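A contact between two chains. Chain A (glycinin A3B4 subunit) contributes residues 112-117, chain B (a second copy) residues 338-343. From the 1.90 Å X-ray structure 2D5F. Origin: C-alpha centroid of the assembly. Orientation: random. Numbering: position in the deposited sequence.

Chain A (112-117) QKIRHF
Chain B, residues 338-343: PSRADF

The backbone oxygen of B:Ala341 is buried here without a hydrogen-bonding partner anywhere in the model, although a lysine lies against it: A:Lys113 CE sits 3.2 Å from B:Ala341 O, but the ammonium group serves other acceptors. A:Lys113 (phi/psi -48/141) points its CA-to-CB bond toward chain B and extends all-trans, chi1 to chi4 each near 180°. That reach suits a lysine, whose NZ forms a salt bridge with B:Asp342 OD2 at 2.7 Å and a weak hydrogen bond to B:Arg340 O, 3.4 Å from NZ. B:Asp342 (-101/-28) directs CA-to-CB away, yet with chi1 at -68° (m) and chi2 at 147° its short carboxylate comes nearer.

The segments run roughly antiparallel, 157° apart, with CA atoms of A:Lys113 and B:Asp342 6.2 Å apart and those of A:His116 and B:Ser339 6.8 Å apart. Chain A is extended, A:Arg115 at -110/128 and A:His116 at -94/146. Chain B makes a 3-10 turn over 338-340, closed by B:Ala341 N to B:Pro338 O at 3.2 Å, then opens at B:Ala341 (-57/137).

At the other end, a water accepts from A:His116 N (2.7 Å) and donates to B:Ser339 O (2.8 Å). B:Ser339 (chi1 p) points CA-to-CB toward chain A, and its CB lies 3.6 Å from A:His116 CD2, oblique to the ring, the imidazole being m at chi1 and -77° at chi2.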

ATOM      1  N   GLN A 112      18.224  21.492 -13.185  1.00 22.62           N
ATOM      2  CA  GLN A 112      18.047  20.341 -12.313  1.00 25.87           C
ATOM      3  C   GLN A 112      19.309  19.495 -12.172  1.00 22.69           C
ATOM      4  O   GLN A 112      20.281  19.682 -12.894  1.00 23.55           O
ATOM      5  CB  GLN A 112      16.855  19.511 -12.788  1.00 21.05           C
ATOM      6  CG  GLN A 112      15.555  20.100 -12.286  1.00 20.45           C
ATOM      7  CD  GLN A 112      14.331  19.375 -12.775  1.00 16.91           C
ATOM      8  OE1 GLN A 112      14.371  18.178 -13.059  1.00 24.14           O
ATOM      9  NE2 GLN A 112      13.223  20.093 -12.857  1.00 17.46           N
ATOM     10  N   LYS A 113      19.287  18.581 -11.214  1.00 24.82           N
ATOM     11  CA  LYS A 113      20.421  17.719 -10.922  1.00 24.60           C
ATOM     12  C   LYS A 113      21.052  17.042 -12.133  1.00 25.25           C
ATOM     13  O   LYS A 113      20.356  16.625 -13.055  1.00 27.49           O
ATOM     14  CB  LYS A 113      19.993  16.653  -9.907  1.00 29.45           C
ATOM     15  CG  LYS A 113      21.080  15.663  -9.545  1.00 31.30           C
ATOM     16  CD  LYS A 113      20.606  14.677  -8.482  1.00 36.38           C
ATOM     17  CE  LYS A 113      21.746  13.745  -8.078  1.00 40.14           C
ATOM     18  NZ  LYS A 113      21.368  12.823  -6.974  1.00 43.58           N
ATOM     19  N   ILE A 114      22.378  16.947 -12.127  1.00 22.72           N
ATOM     20  CA  ILE A 114      23.104  16.282 -13.202  1.00 23.57           C
ATOM     21  C   ILE A 114      23.547  14.938 -12.641  1.00 24.11           C
ATOM     22  O   ILE A 114      24.159  14.880 -11.576  1.00 28.00           O
ATOM     23  CB  ILE A 114      24.352  17.083 -13.634  1.00 28.79           C
ATOM     24  CG1 ILE A 114      23.926  18.425 -14.230  1.00 31.87           C
ATOM     25  CG2 ILE A 114      25.173  16.276 -14.621  1.00 31.45           C
ATOM     26  CD1 ILE A 114      22.952  18.305 -15.376  1.00 25.51           C
ATOM     27  N   ARG A 115      23.238  13.861 -13.354  1.00 22.55           N
ATOM     28  CA  ARG A 115      23.595  12.522 -12.899  1.00 29.77           C
ATOM     29  C   ARG A 115      24.694  11.933 -13.773  1.00 29.15           C
ATOM     30  O   ARG A 115      24.582  11.908 -14.997  1.00 29.74           O
ATOM     31  CB  ARG A 115      22.356  11.620 -12.928  1.00 32.79           C
ATOM     32  CG  ARG A 115      21.183  12.172 -12.117  1.00 38.47           C
ATOM     33  CD  ARG A 115      19.863  11.961 -12.853  1.00 45.12           C
ATOM     34  NE  ARG A 115      18.764  12.744 -12.288  1.00 37.11           N
ATOM     35  CZ  ARG A 115      18.030  12.363 -11.249  1.00 39.68           C
ATOM     36  NH1 ARG A 115      17.051  13.142 -10.805  1.00 37.09           N
ATOM     37  NH2 ARG A 115      18.271  11.198 -10.663  1.00 41.18           N
ATOM     38  N   HIS A 116      25.760  11.465 -13.136  1.00 25.61           N
ATOM     39  CA  HIS A 116      26.883  10.878 -13.855  1.00 25.42           C
ATOM     40  C   HIS A 116      26.748   9.369 -13.962  1.00 28.81           C
ATOM     41  O   HIS A 116      26.221   8.718 -13.055  1.00 27.39           O
ATOM     42  CB  HIS A 116      28.193  11.217 -13.141  1.00 25.03           C
ATOM     43  CG  HIS A 116      28.572  12.658 -13.240  1.00 39.74           C
ATOM     44  ND1 HIS A 116      29.126  13.205 -14.379  1.00 45.16           N
ATOM     45  CD2 HIS A 116      28.442  13.677 -12.358  1.00 44.32           C
ATOM     46  CE1 HIS A 116      29.320  14.498 -14.193  1.00 51.16           C
ATOM     47  NE2 HIS A 116      28.913  14.810 -12.976  1.00 50.96           N
ATOM     48  N   PHE A 117      27.215   8.816 -15.077  1.00 25.15           N
ATOM     49  CA  PHE A 117      27.171   7.375 -15.271  1.00 24.34           C
ATOM     50  C   PHE A 117      28.461   6.868 -15.905  1.00 28.63           C
ATOM     51  O   PHE A 117      29.213   7.635 -16.507  1.00 28.45           O
ATOM     52  CB  PHE A 117      25.956   6.959 -16.123  1.00 24.92           C
ATOM     53  CG  PHE A 117      25.966   7.498 -17.526  1.00 26.58           C
ATOM     54  CD1 PHE A 117      25.262   8.657 -17.848  1.00 25.73           C
ATOM     55  CD2 PHE A 117      26.678   6.845 -18.529  1.00 31.03           C
ATOM     56  CE1 PHE A 117      25.267   9.159 -19.149  1.00 26.99           C
ATOM     57  CE2 PHE A 117      26.692   7.337 -19.834  1.00 24.91           C
ATOM     58  CZ  PHE A 117      25.985   8.494 -20.143  1.00 32.58           C
TER
ATOM     59  N   PRO B 338      30.850  13.683  -4.235  1.00 31.16           N
ATOM     60  CA  PRO B 338      30.446  14.974  -4.801  1.00 33.11           C
ATOM     61  C   PRO B 338      29.359  14.880  -5.868  1.00 25.81           C
ATOM     62  O   PRO B 338      28.406  15.649  -5.854  1.00 27.21           O
ATOM     63  CB  PRO B 338      31.754  15.519  -5.376  1.00 34.07           C
ATOM     64  CG  PRO B 338      32.782  14.958  -4.450  1.00 39.17           C
ATOM     65  CD  PRO B 338      32.315  13.528  -4.286  1.00 32.29           C
ATOM     66  N   SER B 339      29.508  13.929  -6.786  1.00 30.43           N
ATOM     67  CA  SER B 339      28.560  13.755  -7.885  1.00 29.58           C
ATOM     68  C   SER B 339      27.138  13.350  -7.481  1.00 31.85           C
ATOM     69  O   SER B 339      26.223  13.407  -8.302  1.00 36.10           O
ATOM     70  CB  SER B 339      29.113  12.744  -8.896  1.00 29.28           C
ATOM     71  OG  SER B 339      29.188  11.441  -8.348  1.00 30.77           O
ATOM     72  N   ARG B 340      26.944  12.948  -6.229  1.00 28.95           N
ATOM     73  CA  ARG B 340      25.616  12.547  -5.764  1.00 33.83           C
ATOM     74  C   ARG B 340      24.816  13.701  -5.158  1.00 30.98           C
ATOM     75  O   ARG B 340      23.722  13.501  -4.628  1.00 30.92           O
ATOM     76  CB  ARG B 340      25.736  11.410  -4.749  1.00 38.42           C
ATOM     77  CG  ARG B 340      25.911  10.042  -5.390  1.00 53.11           C
ATOM     78  CD  ARG B 340      26.347   9.000  -4.375  1.00 59.25           C
ATOM     79  NE  ARG B 340      26.381   7.662  -4.959  1.00 62.05           N
ATOM     80  CZ  ARG B 340      25.322   6.864  -5.064  1.00 60.50           C
ATOM     81  NH1 ARG B 340      24.138   7.265  -4.617  1.00 50.96           N
ATOM     82  NH2 ARG B 340      25.445   5.664  -5.622  1.00 65.34           N
ATOM     83  N   ALA B 341      25.361  14.906  -5.255  1.00 25.41           N
ATOM     84  CA  ALA B 341      24.710  16.093  -4.711  1.00 30.78           C
ATOM     85  C   ALA B 341      23.303  16.327  -5.264  1.00 27.78           C
ATOM     86  O   ALA B 341      23.064  16.201  -6.470  1.00 24.77           O
ATOM     87  CB  ALA B 341      25.580  17.321  -4.975  1.00 29.92           C
ATOM     88  N   ASP B 342      22.382  16.685  -4.376  1.00 22.26           N
ATOM     89  CA  ASP B 342      21.003  16.957  -4.763  1.00 26.02           C
ATOM     90  C   ASP B 342      20.776  18.461  -4.861  1.00 26.49           C
ATOM     91  O   ASP B 342      19.922  18.920  -5.619  1.00 28.17           O
ATOM     92  CB  ASP B 342      20.047  16.308  -3.762  1.00 21.15           C
ATOM     93  CG  ASP B 342      20.089  14.792  -3.836  1.00 26.50           C
ATOM     94  OD1 ASP B 342      19.916  14.131  -2.793  1.00 34.91           O
ATOM     95  OD2 ASP B 342      20.293  14.255  -4.949  1.00 28.77           O
ATOM     96  N   PHE B 343      21.550  19.213  -4.081  1.00 28.40           N
ATOM     97  CA  PHE B 343      21.522  20.679  -4.082  1.00 22.12           C
ATOM     98  C   PHE B 343      22.986  21.073  -4.277  1.00 25.33           C
ATOM     99  O   PHE B 343      23.872  20.461  -3.682  1.00 19.80           O
ATOM    100  CB  PHE B 343      21.053  21.251  -2.741  1.00 31.69           C
ATOM    101  CG  PHE B 343      19.620  20.957  -2.406  1.00 35.54           C
ATOM    102  CD1 PHE B 343      19.237  19.694  -1.964  1.00 40.80           C
ATOM    103  CD2 PHE B 343      18.662  21.963  -2.478  1.00 36.66           C
ATOM    104  CE1 PHE B 343      17.917  19.439  -1.590  1.00 49.20           C
ATOM    105  CE2 PHE B 343      17.339  21.721  -2.110  1.00 45.65           C
ATOM    106  CZ  PHE B 343      16.966  20.456  -1.663  1.00 48.53           C
TER
HETATM  107  O   HOH W   1      25.912  11.653 -10.446  1.00 51.97           O